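Local coordinates for EGF family domain-containing protein (Toxoplasma gondii, PDB 4Z80), which probably acts at the moving junction of host-cell invasion, as an AMA-family surface protein that binds a peptide of its RON2-type partner, at residues T14-D17 / R18-I21; G382-L385 / F386-S390. All coordinates share one frame; numbering follows the deposited sequence.

Interaction 1. Residues T14-D17 / R18-I21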
loop_
_atom_site.group_PDB
_atom_site.type_symbol
_atom_site.label_atom_id
_atom_site.label_comp_id
_atom_site.label_asym_id
_atom_site.label_seq_id
_atom_site.Cartn_x
_atom_site.Cartn_y
_atom_site.Cartn_z
ATOM N N THR A 14 2.805 -19.311 -20.434
ATOM C CA THR A 14 2.121 -19.234 -19.143
ATOM C C THR A 14 3.016 -18.585 -18.092
ATOM O O THR A 14 2.558 -17.742 -17.319
ATOM C CB THR A 14 1.682 -20.631 -18.669
ATOM O OG1 THR A 14 0.650 -21.113 -19.537
ATOM C CG2 THR A 14 1.154 -20.603 -17.241
ATOM N N TYR A 15 4.290 -18.966 -18.071
ATOM C CA TYR A 15 5.241 -18.384 -17.135
ATOM C C TYR A 15 5.472 -16.901 -17.437
ATOM O O TYR A 15 5.431 -16.067 -16.532
ATOM C CB TYR A 15 6.578 -19.143 -17.162
ATOM C CG TYR A 15 7.678 -18.441 -16.383
ATOM C CD1 TYR A 15 7.709 -18.478 -14.997
ATOM C CD2 TYR A 15 8.667 -17.723 -17.040
ATOM C CE1 TYR A 15 8.709 -17.815 -14.280
ATOM C CE2 TYR A 15 9.669 -17.066 -16.335
ATOM C CZ TYR A 15 9.679 -17.112 -14.961
ATOM O OH TYR A 15 10.685 -16.452 -14.283
ATOM N N MET A 16 5.707 -16.572 -18.703
ATOM C CA MET A 16 6.076 -15.203 -19.072
ATOM C C MET A 16 4.927 -14.216 -18.902
ATOM O O MET A 16 5.158 -13.008 -18.869
ATOM C CB MET A 16 6.591 -15.162 -20.513
ATOM C CG MET A 16 7.973 -15.786 -20.678
ATOM S SD MET A 16 9.271 -14.975 -19.750
ATOM C CE MET A 16 9.320 -13.359 -20.538
ATOM N N ASP A 17 3.708 -14.732 -18.769
ATOM C CA ASP A 17 2.527 -13.910 -18.496
ATOM C C ASP A 17 2.734 -13.042 -17.253
ATOM O O ASP A 17 2.181 -11.943 -17.162
ATOM C CB ASP A 17 1.304 -14.826 -18.342
ATOM C CG ASP A 17 0.010 -14.080 -18.068
ATOM O OD1 ASP A 17 -0.258 -13.041 -18.703
ATOM O OD2 ASP A 17 -0.763 -14.577 -17.223
ATOM N N ARG A 18 3.562 -13.498 -16.311
ATOM C CA ARG A 18 3.754 -12.758 -15.066
ATOM C C ARG A 18 4.497 -11.435 -15.304
ATOM O O ARG A 18 4.542 -10.585 -14.411
ATOM C CB ARG A 18 4.498 -13.612 -14.019
ATOM C CG ARG A 18 5.989 -13.823 -14.286
ATOM C CD ARG A 18 6.578 -14.930 -13.396
ATOM N NE ARG A 18 5.761 -16.135 -13.491
ATOM C CZ ARG A 18 5.706 -17.093 -12.567
ATOM N NH1 ARG A 18 6.441 -17.013 -11.467
ATOM N NH2 ARG A 18 4.910 -18.133 -12.752
ATOM N N PHE A 19 5.058 -11.259 -16.497
ATOM C CA PHE A 19 5.803 -10.039 -16.822
ATOM C C PHE A 19 4.986 -9.100 -17.707
ATOM O O PHE A 19 5.483 -8.041 -18.102
ATOM C CB PHE A 19 7.142 -10.390 -17.490
ATOM C CG PHE A 19 8.031 -11.239 -16.621
ATOM C CD1 PHE A 19 8.591 -10.723 -15.468
ATOM C CD2 PHE A 19 8.269 -12.563 -16.944
ATOM C CE1 PHE A 19 9.397 -11.515 -14.649
ATOM C CE2 PHE A 19 9.072 -13.351 -16.133
ATOM C CZ PHE A 19 9.631 -12.822 -14.990
ATOM N N ASN A 20 3.729 -9.450 -17.986
ATOM C CA ASN A 20 2.875 -8.600 -18.824
ATOM C C ASN A 20 2.171 -7.549 -17.975
ATOM O O ASN A 20 0.981 -7.653 -17.659
ATOM C CB ASN A 20 1.853 -9.425 -19.605
ATOM C CG ASN A 20 1.172 -8.619 -20.685
ATOM O OD1 ASN A 20 1.262 -7.393 -20.690
ATOM N ND2 ASN A 20 0.493 -9.293 -21.601
ATOM N N ILE A 21 2.924 -6.514 -17.634
ATOM C CA ILE A 21 2.497 -5.546 -16.633
ATOM C C ILE A 21 1.266 -4.745 -17.064
ATOM O O ILE A 21 0.333 -4.620 -16.289
ATOM C CB ILE A 21 3.687 -4.626 -16.266
ATOM C CG1 ILE A 21 4.694 -5.434 -15.434
ATOM C CG2 ILE A 21 3.228 -3.391 -15.472
ATOM C CD1 ILE A 21 5.999 -4.729 -15.165
HETATM O O HOH W 1 2.857 -17.275 -14.654
HETATM O O HOH W 2 0.341 -12.178 -21.209
#
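Tyr15 O is gripped twice by Arg18: by the backbone N at 3.2 Å, nearly straight, and by NE at 3.1 Å, more bent at 138°. Chi1 (73°) sets Arg18 CG between the backbone N and the carbonyl carbon, close to Tyr15 O, and the bend at chi3 then turns NE onto the same oxygen. Tyr15 CD1 lies over one face of the Arg18 guanidinium, offset toward its rim and 3.4 Å from Arg18 CZ, the two planes 33° apart. Phe19 turns its edge to the Tyr15 ring in an offset edge-to-face pair, centroids 5.7 Å apart. Met16 SD lies 4.9 Å from the centroid of the Phe19 ring in an oblique Met-aromatic contact, and Met16 CE packs 3.8 Å from Phe19 CD2. Trp355 extends the packing, and Asp461 N holds Tyr15 OH. Backbone bonds from Phe19 N to Met16 O and Asn20 N to Asp17 O tighten the spiral.

The polar side is looser and watery. One water links Thr14 O to Arg18 NH2; another joins Asn20 ND2 to Asp17 OD1, while Asp17 OD2 pairs with Lys343. The whole is a helix C-terminus winding into a 3-10 turn, followed by Asn20 as N-cap of helix 21-24.

Interaction 2. Residues G382-L385 / F386-S390. With SO4 (sulfate ion), chain H.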
loop_
_atom_site.group_PDB
_atom_site.type_symbol
_atom_site.label_atom_id
_atom_site.label_comp_id
_atom_site.label_asym_id
_atom_site.label_seq_id
_atom_site.Cartn_x
_atom_site.Cartn_y
_atom_site.Cartn_z
ATOM N N GLY A 382 17.253 0.292 -12.924
ATOM C CA GLY A 382 15.981 -0.065 -12.334
ATOM C C GLY A 382 15.209 1.146 -11.833
ATOM O O GLY A 382 13.985 1.207 -11.962
ATOM N N GLN A 383 15.917 2.104 -11.242
ATOM C CA GLN A 383 15.287 3.325 -10.745
ATOM C C GLN A 383 14.675 4.138 -11.875
ATOM O O GLN A 383 13.519 4.561 -11.797
ATOM C CB GLN A 383 16.303 4.192 -10.001
ATOM C CG GLN A 383 16.754 3.620 -8.672
ATOM C CD GLN A 383 17.903 4.401 -8.067
ATOM O OE1 GLN A 383 18.827 4.813 -8.766
ATOM N NE2 GLN A 383 17.843 4.621 -6.766
ATOM N N ARG A 384 15.451 4.375 -12.923
ATOM C CA ARG A 384 14.929 5.173 -14.026
ATOM C C ARG A 384 13.810 4.438 -14.759
ATOM O O ARG A 384 12.855 5.064 -15.199
ATOM C CB ARG A 384 16.036 5.572 -15.005
ATOM C CG ARG A 384 16.941 6.705 -14.505
ATOM C CD ARG A 384 16.184 7.988 -14.049
ATOM N NE ARG A 384 15.567 8.748 -15.139
ATOM C CZ ARG A 384 14.876 9.874 -14.969
ATOM N NH1 ARG A 384 14.364 10.517 -16.008
ATOM N NH2 ARG A 384 14.691 10.366 -13.753
ATOM N N LEU A 385 13.908 3.118 -14.897
ATOM C CA LEU A 385 12.800 2.361 -15.472
ATOM C C LEU A 385 11.488 2.646 -14.721
ATOM O O LEU A 385 10.463 2.949 -15.323
ATOM C CB LEU A 385 13.104 0.860 -15.447
ATOM C CG LEU A 385 11.965 -0.048 -15.915
ATOM C CD1 LEU A 385 11.597 0.233 -17.369
ATOM C CD2 LEU A 385 12.354 -1.507 -15.732
ATOM N N PHE A 386 11.542 2.559 -13.397
ATOM C CA PHE A 386 10.401 2.852 -12.535
ATOM C C PHE A 386 9.859 4.262 -12.788
ATOM O O PHE A 386 8.648 4.455 -12.948
ATOM C CB PHE A 386 10.843 2.668 -11.073
ATOM C CG PHE A 386 9.799 2.989 -10.035
ATOM C CD1 PHE A 386 8.534 2.426 -10.078
ATOM C CD2 PHE A 386 10.122 3.816 -8.967
ATOM C CE1 PHE A 386 7.611 2.705 -9.094
ATOM C CE2 PHE A 386 9.199 4.099 -7.980
ATOM C CZ PHE A 386 7.940 3.548 -8.047
ATOM N N MET A 387 10.769 5.233 -12.839
ATOM C CA MET A 387 10.394 6.637 -13.009
ATOM C C MET A 387 9.905 6.959 -14.423
ATOM O O MET A 387 9.283 7.994 -14.623
ATOM C CB MET A 387 11.579 7.538 -12.658
ATOM C CG MET A 387 12.055 7.400 -11.220
ATOM S SD MET A 387 13.678 8.139 -10.906
ATOM C CE MET A 387 13.209 9.851 -10.737
ATOM N N LEU A 388 10.184 6.078 -15.383
ATOM C CA LEU A 388 9.799 6.268 -16.783
ATOM C C LEU A 388 8.697 5.294 -17.214
ATOM O O LEU A 388 8.445 5.115 -18.406
ATOM C CB LEU A 388 11.025 6.089 -17.691
ATOM C CG LEU A 388 12.186 7.068 -17.538
ATOM C CD1 LEU A 388 13.346 6.650 -18.429
ATOM C CD2 LEU A 388 11.728 8.483 -17.871
ATOM N N SER A 389 8.023 4.674 -16.252
ATOM C CA SER A 389 7.090 3.602 -16.584
ATOM C C SER A 389 5.698 4.145 -16.907
ATOM O O SER A 389 5.392 4.392 -18.078
ATOM C CB SER A 389 7.049 2.558 -15.444
ATOM O OG SER A 389 6.620 3.107 -14.206
ATOM N N SER A 390 4.855 4.321 -15.900
ATOM C CA SER A 390 3.514 4.830 -16.134
ATOM C C SER A 390 3.028 5.512 -14.881
ATOM O O SER A 390 3.496 5.222 -13.780
ATOM C CB SER A 390 2.557 3.714 -16.560
ATOM O OG SER A 390 2.532 2.662 -15.610
HETATM S S SO4 H . 17.184 11.079 -11.099
HETATM O O1 SO4 H . 16.283 12.207 -11.368
HETATM O O2 SO4 H . 16.501 9.816 -11.361
HETATM O O3 SO4 H . 17.654 11.171 -9.718
HETATM O O4 SO4 H . 18.342 11.147 -11.992
#
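Arg384 starts with CG beside its backbone N (chi1 -76°) and then bends at both chi2 and chi3, which carries the guanidinium forward along the helix, toward the residues one turn on. Met387 also leaves with CG beside the backbone N, but runs extended through chi2 and turns only at chi3 (80°), bringing its methyl to the arginine. This is i to i+3 and i to i+4 packing on the last turn of an alpha-helix, 378-387, within the region assigned to the apical membrane antigen 1 family, of the PAN clan.

Arg384 NH2 lies 3.4 Å from Met387 CE, and its other terminal nitrogen, NH1, lies 3.8 Å from Leu388 CD2. Both apolar groups approach the guanidinium obliquely, so its two ends are flanked by a thioether and an isobutyl group.

Behind these side chains the backbone changes character. Phe386 N to Gly382 O and Met387 N to Gln383 O are regular helical bonds. Leu388, the first residue to leave helical angles, divides its N-H between Leu385 O at 3.1 Å and a weak bond to Arg384 O. Ser389 OG then donates to Phe386 O at 2.7 Å, a side-chain bond that holds the chain as it turns away.

The buried face is built from Leu385, which packs on Phe429 and Tyr403, and from Phe386, whose ring meets Tyr57 edge-to-face and Lys322 in a cation-pi contact. Gln383 NE2 donates to the backbone O of Lys322.

A sulfate, probably from the crystallisation liquor, accepts a bond from Arg384 NH2: its O2 lies 3.0 Å from that nitrogen, near the guanidinium plane, and 3.3 Å from Met387 SD.

Interactions 1 and 2 show two ways of ending a helix. In 14-21 the chain narrows to a 3-10 turn and passes straight to a new N-cap; in 382-390 the chain leaves helical angles from Leu388 on, and a serine hydroxyl ties it to the last turn. Their centres are 19 Å apart and their nearest atoms about 6 Å, without touching. The loop residue Ser448 stands between them, met by the side chains of Ile21 and Ser389, just past strand 443-447, on which Phe19 and Ile21 pack. That strand and strand 424-430, which supports Arg384 and Leu385, are in one antiparallel sheet. The sulfate belongs to interaction 2, and no other protein chain of the assembly touches either contact.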